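Local atomic coordinates of putative acetyltransferase Ta0821 (Thermoplasma acidophilum DSM 1728, PDB entry 3C26), a protein that probably transfers an acyl group to an as yet unidentified acceptor, as a putative acetyltransferase of the GNAT family. Residues E18-T23 against V52-V57; N25-K28 against D34-S37; A40-M45 against P255-T260; P71-H76 against S99-S104. All coordinates share one frame; numbering follows the deposited sequence.

Contact 1: residues E18-T23 against V52-V57; sequences EIKTFT and VIERWV
Ile19 sends its two branches to two residues of helix 45-58, joining helix 16-19 to helix 45-58, both packed on strands of this GNAT-family fold. Its branching methyl CG2, anti to the backbone N, crosses the end of Ile53 at an angle and comes to 3.8 Å from Ile53 CD1. The longer branch extends in the other direction: CG1 stands anti to the carbonyl carbon (chi1 -71°), and the nearly straight chain beyond it brings Ile19 CD1 tip to tip with Val57 CG2 at 3.7 Å. Ile53 and Val57 lie one helical turn apart, and the single isoleucine therefore meets both along one face of the helix. This buried patch is wholly apolar, and Ile16 and Val62 extend it round Val57.

At the exposed side the contact is polar and looser. The end of Lys20 comes near Glu54, with Lys20 CE 4.3 Å from Glu54 OE1, yet the charged ends stop short of a salt bridge and could attract each other only at a distance; the ammonium is paired instead with Asp17. A type I turn runs from Ile19 to Phe22, with Phe22 N bonded to Ile19 O (3.0 Å). The turn folds the Phe22 ring back under the isoleucine, whose CA sits 3.8 Å above the ring plane, over its centre.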
loop_
_atom_site.group_PDB
_atom_site.type_symbol
_atom_site.label_atom_id
_atom_site.label_comp_id
_atom_site.label_asym_id
_atom_site.label_seq_id
_atom_site.Cartn_x
_atom_site.Cartn_y
_atom_site.Cartn_z
ATOM N N GLU A 18 -13.862 27.612 -3.706
ATOM C CA GLU A 18 -13.050 27.350 -2.521
ATOM C C GLU A 18 -12.990 25.865 -2.302
ATOM O O GLU A 18 -11.942 25.304 -2.124
ATOM C CB GLU A 18 -13.586 28.084 -1.295
ATOM C CG GLU A 18 -13.242 29.562 -1.360
ATOM C CD GLU A 18 -14.133 30.436 -0.539
ATOM O OE1 GLU A 18 -15.279 30.728 -0.966
ATOM O OE2 GLU A 18 -13.673 30.889 0.523
ATOM N N ILE A 19 -14.152 25.244 -2.416
ATOM C CA ILE A 19 -14.307 23.824 -2.205
ATOM C C ILE A 19 -13.396 23.009 -3.131
ATOM O O ILE A 19 -12.839 21.985 -2.739
ATOM C CB ILE A 19 -15.780 23.350 -2.362
ATOM C CG1 ILE A 19 -16.622 23.864 -1.165
ATOM C CG2 ILE A 19 -15.807 21.825 -2.450
ATOM C CD1 ILE A 19 -18.201 23.657 -1.260
ATOM N N LYS A 20 -13.250 23.503 -4.351
ATOM C CA LYS A 20 -12.444 22.811 -5.370
ATOM C C LYS A 20 -10.991 22.716 -5.003
ATOM O O LYS A 20 -10.298 21.876 -5.546
ATOM C CB LYS A 20 -12.508 23.492 -6.746
ATOM C CG LYS A 20 -13.690 23.169 -7.636
ATOM C CD LYS A 20 -13.869 24.401 -8.523
ATOM C CE LYS A 20 -14.827 24.273 -9.649
ATOM N NZ LYS A 20 -14.923 25.665 -10.366
ATOM N N THR A 21 -10.540 23.571 -4.090
ATOM C CA THR A 21 -9.137 23.555 -3.595
ATOM C C THR A 21 -8.902 22.677 -2.350
ATOM O O THR A 21 -7.773 22.469 -1.887
ATOM C CB THR A 21 -8.662 24.948 -3.251
ATOM O OG1 THR A 21 -9.386 25.419 -2.103
ATOM C CG2 THR A 21 -8.826 25.901 -4.488
ATOM N N PHE A 22 -9.982 22.135 -1.827
ATOM C CA PHE A 22 -9.920 21.257 -0.640
ATOM C C PHE A 22 -9.376 19.854 -1.032
ATOM O O PHE A 22 -9.564 19.388 -2.171
ATOM C CB PHE A 22 -11.329 21.073 -0.033
ATOM C CG PHE A 22 -11.943 22.314 0.632
ATOM C CD1 PHE A 22 -11.375 23.552 0.535
ATOM C CD2 PHE A 22 -13.154 22.212 1.306
ATOM C CE1 PHE A 22 -12.006 24.676 1.091
ATOM C CE2 PHE A 22 -13.731 23.291 1.891
ATOM C CZ PHE A 22 -13.171 24.541 1.768
ATOM N N THR A 23 -8.697 19.192 -0.090
ATOM C CA THR A 23 -8.244 17.799 -0.286
ATOM C C THR A 23 -8.655 16.877 0.861
ATOM O O THR A 23 -8.898 17.299 1.981
ATOM C CB THR A 23 -6.696 17.664 -0.423
ATOM O OG1 THR A 23 -6.052 18.065 0.791
ATOM C CG2 THR A 23 -6.137 18.550 -1.585
ATOM N N VAL A 52 -17.655 14.314 -8.862
ATOM C CA VAL A 52 -19.080 14.564 -8.506
ATOM C C VAL A 52 -19.348 15.666 -7.451
ATOM O O VAL A 52 -20.470 16.073 -7.219
ATOM C CB VAL A 52 -19.741 13.259 -8.005
ATOM C CG1 VAL A 52 -19.835 12.245 -9.099
ATOM C CG2 VAL A 52 -19.000 12.689 -6.831
ATOM N N ILE A 53 -18.292 16.163 -6.831
ATOM C CA ILE A 53 -18.447 17.082 -5.688
ATOM C C ILE A 53 -19.179 18.368 -6.064
ATOM O O ILE A 53 -19.902 18.909 -5.244
ATOM C CB ILE A 53 -17.083 17.395 -4.974
ATOM C CG1 ILE A 53 -17.348 18.103 -3.613
ATOM C CG2 ILE A 53 -16.172 18.182 -5.910
ATOM C CD1 ILE A 53 -16.165 18.086 -2.581
ATOM N N GLU A 54 -18.954 18.868 -7.279
ATOM C CA GLU A 54 -19.624 20.101 -7.742
ATOM C C GLU A 54 -21.127 19.869 -7.838
ATOM O O GLU A 54 -21.941 20.704 -7.349
ATOM C CB GLU A 54 -19.039 20.639 -9.056
ATOM C CG GLU A 54 -19.694 21.968 -9.413
ATOM C CD GLU A 54 -19.059 22.657 -10.598
ATOM O OE1 GLU A 54 -18.175 22.074 -11.243
ATOM O OE2 GLU A 54 -19.445 23.808 -10.871
ATOM N N ARG A 55 -21.480 18.691 -8.371
ATOM C CA ARG A 55 -22.887 18.249 -8.499
ATOM C C ARG A 55 -23.559 18.169 -7.135
ATOM O O ARG A 55 -24.668 18.664 -6.911
ATOM C CB ARG A 55 -23.016 16.907 -9.244
ATOM C CG ARG A 55 -23.083 17.082 -10.759
ATOM C CD ARG A 55 -23.052 15.792 -11.581
ATOM N NE ARG A 55 -21.704 15.216 -11.752
ATOM C CZ ARG A 55 -21.484 14.021 -12.290
ATOM N NH1 ARG A 55 -22.512 13.274 -12.683
ATOM N NH2 ARG A 55 -20.250 13.549 -12.413
ATOM N N TRP A 56 -22.842 17.567 -6.205
ATOM C CA TRP A 56 -23.325 17.438 -4.846
ATOM C C TRP A 56 -23.632 18.761 -4.214
ATOM O O TRP A 56 -24.646 18.897 -3.571
ATOM C CB TRP A 56 -22.284 16.745 -3.951
ATOM C CG TRP A 56 -22.140 15.245 -4.191
ATOM C CD1 TRP A 56 -23.032 14.431 -4.826
ATOM C CD2 TRP A 56 -21.114 14.390 -3.689
ATOM N NE1 TRP A 56 -22.613 13.135 -4.770
ATOM C CE2 TRP A 56 -21.426 13.083 -4.087
ATOM C CE3 TRP A 56 -19.949 14.606 -2.939
ATOM C CZ2 TRP A 56 -20.622 11.989 -3.758
ATOM C CZ3 TRP A 56 -19.148 13.505 -2.629
ATOM C CH2 TRP A 56 -19.498 12.230 -3.013
ATOM N N VAL A 57 -22.677 19.689 -4.333
ATOM C CA VAL A 57 -22.805 21.048 -3.764
ATOM C C VAL A 57 -24.045 21.712 -4.320
ATOM O O VAL A 57 -24.834 22.317 -3.605
ATOM C CB VAL A 57 -21.536 21.967 -4.009
ATOM C CG1 VAL A 57 -21.797 23.381 -3.508
ATOM C CG2 VAL A 57 -20.278 21.355 -3.347
#

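Contact 2: residues N25-K28 against D34-S37; sequences NTWK and DLYS
The carboxamide of Asn25, lying over Tyr36, is held firmly at one end and weakly at the other. Its ND2 donates to the backbone O of Thr33, just ahead of Asp34, and OD1 weakly accepts from Trp27 N (3.4 Å), loosely closing an Asx turn in the loop before helix 31-40. The core of the contact is a T-shaped aromatic pair. With CG anti to its backbone N (chi1 -175°), Tyr36 turns the edge of its ring onto the face of Trp27, the planes 79° apart and Tyr36 CD1 only 3.5 Å from Trp27 CE2. One face of the tyrosine is taken by Asn25, whose CA makes a CH-pi contact 3.7 Å from the ring centroid; the amide slides past in the opposite sense, inclined 31° to the ring.

Tyr36 OH is hydrogen-bonded to Ser24 OG, next to Asn25, and Trp27 NE1 to Asn128 OD1 from a distant part of the chain. Trp27 also reaches the dimer interface, where it meets Tyr32 and Leu35 of the second subunit. Replacing Trp27 by an alanine is likely to leave the Tyr36 edge without its facing ring, Asn128 OD1 without this donor and a gap beneath the neighbouring subunit. At the rim of the indole, the branch carbon Leu35 CG lies near the ring plane, 4.3 Å from Trp27 CZ3.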
loop_
_atom_site.group_PDB
_atom_site.type_symbol
_atom_site.label_atom_id
_atom_site.label_comp_id
_atom_site.label_asym_id
_atom_site.label_seq_id
_atom_site.Cartn_x
_atom_site.Cartn_y
_atom_site.Cartn_z
ATOM N N ASN A 25 -6.650 14.881 2.083
ATOM C CA ASN A 25 -5.385 14.766 2.851
ATOM C C ASN A 25 -5.491 15.643 4.080
ATOM O O ASN A 25 -5.315 16.845 4.045
ATOM C CB ASN A 25 -4.183 15.156 1.960
ATOM C CG ASN A 25 -2.807 14.840 2.577
ATOM O OD1 ASN A 25 -2.651 14.713 3.773
ATOM N ND2 ASN A 25 -1.802 14.734 1.719
ATOM N N THR A 26 -5.791 14.997 5.191
ATOM C CA THR A 26 -6.022 15.688 6.450
ATOM C C THR A 26 -4.882 15.450 7.443
ATOM O O THR A 26 -4.944 15.850 8.603
ATOM C CB THR A 26 -7.274 15.161 7.133
ATOM O OG1 THR A 26 -7.083 13.769 7.369
ATOM C CG2 THR A 26 -8.524 15.403 6.270
ATOM N N TRP A 27 -3.842 14.819 6.945
ATOM C CA TRP A 27 -2.687 14.440 7.762
ATOM C C TRP A 27 -1.745 15.611 8.084
ATOM O O TRP A 27 -1.726 16.638 7.399
ATOM C CB TRP A 27 -1.903 13.308 7.065
ATOM C CG TRP A 27 -2.632 11.995 6.965
ATOM C CD1 TRP A 27 -3.973 11.774 7.131
ATOM C CD2 TRP A 27 -2.066 10.738 6.560
ATOM N NE1 TRP A 27 -4.271 10.426 6.919
ATOM C CE2 TRP A 27 -3.116 9.785 6.541
ATOM C CE3 TRP A 27 -0.770 10.321 6.222
ATOM C CZ2 TRP A 27 -2.903 8.453 6.229
ATOM C CZ3 TRP A 27 -0.568 8.962 5.908
ATOM C CH2 TRP A 27 -1.620 8.069 5.909
ATOM N N LYS A 28 -0.994 15.409 9.173
ATOM C CA LYS A 28 0.069 16.331 9.652
ATOM C C LYS A 28 1.017 16.676 8.528
ATOM O O LYS A 28 1.574 15.791 7.871
ATOM C CB LYS A 28 0.899 15.694 10.800
ATOM N N ASP A 34 3.096 13.681 2.292
ATOM C CA ASP A 34 3.614 13.128 1.030
ATOM C C ASP A 34 3.229 11.658 0.934
ATOM O O ASP A 34 2.886 11.156 -0.106
ATOM C CB ASP A 34 5.134 13.282 0.915
ATOM C CG ASP A 34 5.566 14.708 0.569
ATOM O OD1 ASP A 34 4.703 15.531 0.179
ATOM O OD2 ASP A 34 6.786 15.000 0.642
ATOM N N LEU A 35 3.331 10.972 2.044
ATOM C CA LEU A 35 2.872 9.578 2.131
ATOM C C LEU A 35 1.349 9.439 1.834
ATOM O O LEU A 35 0.935 8.523 1.122
ATOM C CB LEU A 35 3.259 8.941 3.457
ATOM C CG LEU A 35 2.780 7.498 3.653
ATOM C CD1 LEU A 35 3.139 6.583 2.452
ATOM C CD2 LEU A 35 3.278 6.976 5.002
ATOM N N TYR A 36 0.525 10.349 2.355
ATOM C CA TYR A 36 -0.920 10.311 2.031
ATOM C C TYR A 36 -1.164 10.301 0.507
ATOM O O TYR A 36 -1.973 9.536 -0.023
ATOM C CB TYR A 36 -1.695 11.517 2.622
ATOM C CG TYR A 36 -3.174 11.386 2.390
ATOM C CD1 TYR A 36 -4.000 10.735 3.311
ATOM C CD2 TYR A 36 -3.754 11.830 1.193
ATOM C CE1 TYR A 36 -5.384 10.558 3.041
ATOM C CE2 TYR A 36 -5.091 11.675 0.941
ATOM C CZ TYR A 36 -5.911 11.014 1.877
ATOM O OH TYR A 36 -7.284 10.886 1.611
ATOM N N SER A 37 -0.479 11.195 -0.190
ATOM C CA SER A 37 -0.694 11.339 -1.626
ATOM C C SER A 37 -0.378 10.060 -2.369
ATOM O O SER A 37 -1.093 9.636 -3.262
ATOM C CB SER A 37 0.186 12.463 -2.210
ATOM O OG SER A 37 -0.023 13.674 -1.519
#

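Contact 3: residues A40-M45 against P255-T260; sequences ADTGTM and PASSLT. With EDO (1,2-ethanediol), chain H.
Thr42 and Ser257 face each other with hydroxyls 4.3 Å apart, OG1 to OG, too far for a direct bond, and two waters bridge them. Both waters donate to Thr42 OG1 at 2.8 Å; one lies 2.8 Å and the other 3.1 Å from Ser257 OG. Thr42 OG1 is bonded to Leu39 O as well, so the type I turn from Ala40 to Gly43 carries a hydroxyl with three partners.

The apolar part joins the first residue of helix 45-58 to strand 258-265 of the GNAT-family core. Met45, a selenomethionine, extends from CG anti to its backbone N and then bends at chi3 (64°), crossing Leu259 at about a right angle with SE 4.2 Å from Leu259 CD1. Trp179 packs on both residues.

A 1,2-ethanediol, probably from the crystallisation liquor, donates through both oxygens to Ala256 O, the shorter bond coming from O1 at 2.7 Å; it is also bonded to Ser126 OG. Nearby, Ala256 meets its counterpart in the second subunit.

Between the two segments themselves, then, the hydroxyls meet through water while the apolar ends touch directly, so that solvent satisfies the polar groups at one end and van der Waals packing makes the join at the other.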
loop_
_atom_site.group_PDB
_atom_site.type_symbol
_atom_site.label_atom_id
_atom_site.label_comp_id
_atom_site.label_asym_id
_atom_site.label_seq_id
_atom_site.Cartn_x
_atom_site.Cartn_y
_atom_site.Cartn_z
ATOM N N ALA A 40 -3.006 7.514 -1.623
ATOM C CA ALA A 40 -4.300 7.897 -2.215
ATOM C C ALA A 40 -4.363 7.482 -3.695
ATOM O O ALA A 40 -5.436 7.157 -4.212
ATOM C CB ALA A 40 -4.552 9.427 -2.060
ATOM N N ASP A 41 -3.195 7.483 -4.330
ATOM C CA ASP A 41 -3.045 7.101 -5.747
ATOM C C ASP A 41 -3.302 5.628 -5.980
ATOM O O ASP A 41 -3.564 5.220 -7.088
ATOM C CB ASP A 41 -1.654 7.447 -6.272
ATOM C CG ASP A 41 -1.464 8.941 -6.466
ATOM O OD1 ASP A 41 -2.483 9.650 -6.501
ATOM O OD2 ASP A 41 -0.297 9.421 -6.561
ATOM N N THR A 42 -3.264 4.835 -4.921
ATOM C CA THR A 42 -3.446 3.378 -5.017
ATOM C C THR A 42 -4.943 2.977 -5.026
ATOM O O THR A 42 -5.289 1.792 -5.041
ATOM C CB THR A 42 -2.657 2.591 -3.930
ATOM O OG1 THR A 42 -3.228 2.804 -2.651
ATOM C CG2 THR A 42 -1.176 2.956 -3.928
ATOM N N GLY A 43 -5.798 4.003 -4.998
ATOM C CA GLY A 43 -7.239 3.881 -5.059
ATOM C C GLY A 43 -7.862 4.958 -5.893
ATOM O O GLY A 43 -7.157 5.849 -6.404
ATOM N N THR A 44 -9.192 4.933 -6.009
ATOM C CA THR A 44 -9.868 5.840 -6.929
ATOM C C THR A 44 -10.995 6.636 -6.322
ATOM O O THR A 44 -11.707 7.358 -7.006
ATOM C CB THR A 44 -10.375 5.081 -8.171
ATOM O OG1 THR A 44 -11.412 4.180 -7.795
ATOM C CG2 THR A 44 -9.250 4.322 -8.855
HETATM N N MSE A 45 -11.121 6.553 -5.006
HETATM C CA MSE A 45 -12.147 7.319 -4.328
HETATM C C MSE A 45 -11.964 8.827 -4.518
HETATM O O MSE A 45 -12.925 9.564 -4.643
HETATM C CB MSE A 45 -12.177 7.019 -2.839
HETATM C CG MSE A 45 -13.409 7.543 -2.176
HETATM SE SE MSE A 45 -13.826 6.717 -0.442
HETATM C CE MSE A 45 -12.277 7.274 0.593
ATOM N N PRO A 255 -4.091 -8.304 -2.123
ATOM C CA PRO A 255 -4.024 -6.857 -2.187
ATOM C C PRO A 255 -3.311 -6.237 -0.989
ATOM O O PRO A 255 -3.264 -6.801 0.095
ATOM C CB PRO A 255 -5.493 -6.466 -2.182
ATOM C CG PRO A 255 -6.071 -7.459 -1.180
ATOM C CD PRO A 255 -5.323 -8.754 -1.437
ATOM N N ALA A 256 -2.751 -5.075 -1.231
ATOM C CA ALA A 256 -2.039 -4.324 -0.227
ATOM C C ALA A 256 -3.015 -3.491 0.565
ATOM O O ALA A 256 -2.755 -3.128 1.708
ATOM C CB ALA A 256 -1.010 -3.437 -0.858
ATOM N N SER A 257 -4.173 -3.242 -0.001
ATOM C CA SER A 257 -5.114 -2.437 0.715
ATOM C C SER A 257 -6.553 -2.717 0.366
ATOM O O SER A 257 -6.856 -3.439 -0.555
ATOM C CB SER A 257 -4.811 -0.953 0.488
ATOM O OG SER A 257 -5.222 -0.544 -0.805
ATOM N N SER A 258 -7.415 -2.117 1.159
ATOM C CA SER A 258 -8.851 -2.300 1.027
ATOM C C SER A 258 -9.672 -1.045 1.323
ATOM O O SER A 258 -9.200 -0.068 1.928
ATOM C CB SER A 258 -9.351 -3.459 1.910
ATOM O OG SER A 258 -9.462 -3.151 3.291
ATOM N N LEU A 259 -10.884 -1.077 0.802
ATOM C CA LEU A 259 -11.901 -0.068 1.122
ATOM C C LEU A 259 -12.829 -0.644 2.179
ATOM O O LEU A 259 -13.599 -1.567 1.941
ATOM C CB LEU A 259 -12.713 0.371 -0.098
ATOM C CG LEU A 259 -13.596 1.599 0.183
ATOM C CD1 LEU A 259 -12.702 2.817 0.447
ATOM C CD2 LEU A 259 -14.550 1.861 -0.964
ATOM N N THR A 260 -12.765 -0.056 3.352
ATOM C CA THR A 260 -13.523 -0.537 4.484
ATOM C C THR A 260 -14.757 0.287 4.696
ATOM O O THR A 260 -14.772 1.481 4.381
ATOM C CB THR A 260 -12.646 -0.511 5.787
ATOM O OG1 THR A 260 -12.414 0.838 6.214
ATOM C CG2 THR A 260 -11.291 -1.245 5.575
HETATM C C1 EDO H . -1.733 -1.416 3.966
HETATM O O1 EDO H . -1.832 -0.798 2.671
HETATM C C2 EDO H . -2.901 -0.980 4.828
HETATM O O2 EDO H . -3.997 -1.656 4.252
HETATM O O HOH W 1 -5.662 2.072 -1.580
HETATM O O HOH W 2 -2.381 0.544 -1.201
#

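Contact 4: residues P71-H76 against S99-S104; sequences PVATIH and SRLGMS. With EDO (1,2-ethanediol), chain E.
Two side-chain torsions bring Val72 and Leu101 together. In Val72 the methyl CG2 stands between the backbone N and the carbonyl carbon, with CG1 at a chi1 of -59°; in Leu101, CG is anti to its own carbonyl carbon (chi1 -80°). The two side chains cross at about a right angle, and Leu101 CD1 settles 3.7 Å from Val72 CG2. The same methyl touches Val72 O at 3.6 Å and Ala73 CB at 4.0 Å. Val72 and Ala73, neighbours in strand 70-79, both turn to the helix and both bond to Leu65, consistent with a classic beta bulge.

Helix 101-113 is thereby seated on the sheet of the GNAT fold. Its start is shaped by an ST turn, Leu101 N donating to Ser99 OG at 3.2 Å. In GNAT enzymes this helix start usually receives the cofactor pyrophosphate, a role only presumed here.

Further along the strand, His76 stacks on Trp56. His76 ND1 and O2 of a 1,2-ethanediol, probably from the crystallisation liquor, share a hydrogen bond of 2.5 Å, and either could be the donor. Exchanging His76 for an alanine would probably leave the Trp56 ring without its stacked mate and the diol without this partner. Between these two segments the touch comes through Leu101 CD1, and Ile105 continues the packing on Ala73 and Ile75, so the join rests on shape and burial, not polar bonds.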
loop_
_atom_site.group_PDB
_atom_site.type_symbol
_atom_site.label_atom_id
_atom_site.label_comp_id
_atom_site.label_asym_id
_atom_site.label_seq_id
_atom_site.Cartn_x
_atom_site.Cartn_y
_atom_site.Cartn_z
ATOM N N PRO A 71 -15.827 28.872 3.605
ATOM C CA PRO A 71 -15.793 27.428 3.851
ATOM C C PRO A 71 -14.376 26.896 4.074
ATOM O O PRO A 71 -13.464 27.282 3.340
ATOM C CB PRO A 71 -16.400 26.839 2.589
ATOM C CG PRO A 71 -16.180 27.859 1.533
ATOM C CD PRO A 71 -16.236 29.193 2.227
ATOM N N VAL A 72 -14.195 26.042 5.101
ATOM C CA VAL A 72 -12.858 25.469 5.376
ATOM C C VAL A 72 -12.812 23.911 5.326
ATOM O O VAL A 72 -11.747 23.288 5.260
ATOM C CB VAL A 72 -12.225 26.037 6.718
ATOM C CG1 VAL A 72 -12.088 27.595 6.667
ATOM C CG2 VAL A 72 -13.016 25.570 7.951
ATOM N N ALA A 73 -13.991 23.308 5.321
ATOM C CA ALA A 73 -14.135 21.831 5.286
ATOM C C ALA A 73 -15.479 21.450 4.684
ATOM O O ALA A 73 -16.483 22.217 4.754
ATOM C CB ALA A 73 -14.021 21.226 6.674
ATOM N N THR A 74 -15.498 20.270 4.079
ATOM C CA THR A 74 -16.745 19.734 3.530
ATOM C C THR A 74 -17.034 18.371 4.083
ATOM O O THR A 74 -16.134 17.629 4.513
ATOM C CB THR A 74 -16.678 19.581 1.970
ATOM O OG1 THR A 74 -15.631 18.645 1.603
ATOM C CG2 THR A 74 -16.429 20.916 1.281
ATOM N N ILE A 75 -18.322 18.057 4.088
ATOM C CA ILE A 75 -18.789 16.693 4.262
ATOM C C ILE A 75 -20.020 16.507 3.357
ATOM O O ILE A 75 -20.889 17.384 3.307
ATOM C CB ILE A 75 -19.150 16.328 5.747
ATOM C CG1 ILE A 75 -19.498 14.857 5.885
ATOM C CG2 ILE A 75 -20.398 17.086 6.219
ATOM C CD1 ILE A 75 -18.364 13.969 6.014
ATOM N N HIS A 76 -20.064 15.368 2.649
ATOM C CA HIS A 76 -21.244 14.977 1.855
ATOM C C HIS A 76 -22.126 14.003 2.656
ATOM O O HIS A 76 -21.629 13.136 3.345
ATOM C CB HIS A 76 -20.819 14.333 0.524
ATOM C CG HIS A 76 -21.964 13.833 -0.315
ATOM N ND1 HIS A 76 -22.106 12.505 -0.685
ATOM C CD2 HIS A 76 -23.019 14.490 -0.857
ATOM C CE1 HIS A 76 -23.213 12.374 -1.400
ATOM N NE2 HIS A 76 -23.777 13.564 -1.529
ATOM N N SER A 99 -5.259 19.689 11.576
ATOM C CA SER A 99 -6.146 20.304 12.565
ATOM C C SER A 99 -7.159 19.257 13.006
ATOM O O SER A 99 -7.031 18.082 12.692
ATOM C CB SER A 99 -6.893 21.493 11.983
ATOM O OG SER A 99 -7.798 21.051 10.982
ATOM N N ARG A 100 -8.171 19.698 13.732
ATOM C CA ARG A 100 -9.199 18.790 14.194
ATOM C C ARG A 100 -10.491 19.097 13.452
ATOM O O ARG A 100 -11.588 18.854 13.928
ATOM C CB ARG A 100 -9.324 18.873 15.723
ATOM C CG ARG A 100 -8.336 17.912 16.396
ATOM C CD ARG A 100 -7.548 18.490 17.583
ATOM N NE ARG A 100 -8.339 18.765 18.789
ATOM C CZ ARG A 100 -8.516 19.980 19.304
ATOM N NH1 ARG A 100 -7.947 21.036 18.735
ATOM N NH2 ARG A 100 -9.243 20.149 20.400
ATOM N N LEU A 101 -10.333 19.655 12.259
ATOM C CA LEU A 101 -11.511 19.997 11.462
ATOM C C LEU A 101 -12.318 18.754 11.132
ATOM O O LEU A 101 -13.546 18.785 11.110
ATOM C CB LEU A 101 -11.142 20.696 10.145
ATOM C CG LEU A 101 -10.796 22.150 10.109
ATOM C CD1 LEU A 101 -10.888 22.654 8.661
ATOM C CD2 LEU A 101 -11.750 22.920 10.997
ATOM N N GLY A 102 -11.619 17.653 10.892
ATOM C CA GLY A 102 -12.281 16.422 10.453
ATOM C C GLY A 102 -13.205 15.961 11.559
ATOM O O GLY A 102 -14.376 15.705 11.369
HETATM N N MSE A 103 -12.642 15.881 12.745
HETATM C CA MSE A 103 -13.419 15.530 13.908
HETATM C C MSE A 103 -14.599 16.463 14.161
HETATM O O MSE A 103 -15.693 16.022 14.449
HETATM C CB MSE A 103 -12.496 15.542 15.086
HETATM C CG MSE A 103 -13.162 15.860 16.362
HETATM SE SE MSE A 103 -12.222 14.758 17.559
HETATM C CE MSE A 103 -13.356 13.257 16.976
ATOM N N SER A 104 -14.388 17.752 13.971
ATOM C CA SER A 104 -15.431 18.744 14.282
ATOM C C SER A 104 -16.549 18.610 13.320
ATOM O O SER A 104 -17.684 18.670 13.696
ATOM C CB SER A 104 -14.930 20.186 14.216
ATOM O OG SER A 104 -13.854 20.366 15.136
HETATM C C1 EDO E . -21.418 8.727 -0.498
HETATM O O1 EDO E . -22.175 9.356 -1.522
HETATM C C2 EDO E . -20.135 9.491 -0.313
HETATM O O2 EDO E . -20.408 10.806 0.109
#

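In the fold
All four contacts involve the GNAT-family part of the chain. Contact 2 falls between the segments of contact 1 and adjoins contacts 1 and 3 in sequence; contacts 1 and 3 alternate along the chain, and contact 4 lies between the segments of contact 3. Contacts 1 and 4, centres 13 Å apart, touch directly, so the turn 19-22 and helix 45-58 both pack on strand 70-79. Contacts 2 and 3, centres 14 Å apart, both reach the second subunit. Contact 3 brings strand 258-265 beside the start of helix 45-58; its centre is about 22 Å from that of contact 4. The early helices are thus tied to strands from both ends of the chain and to the dimer partner.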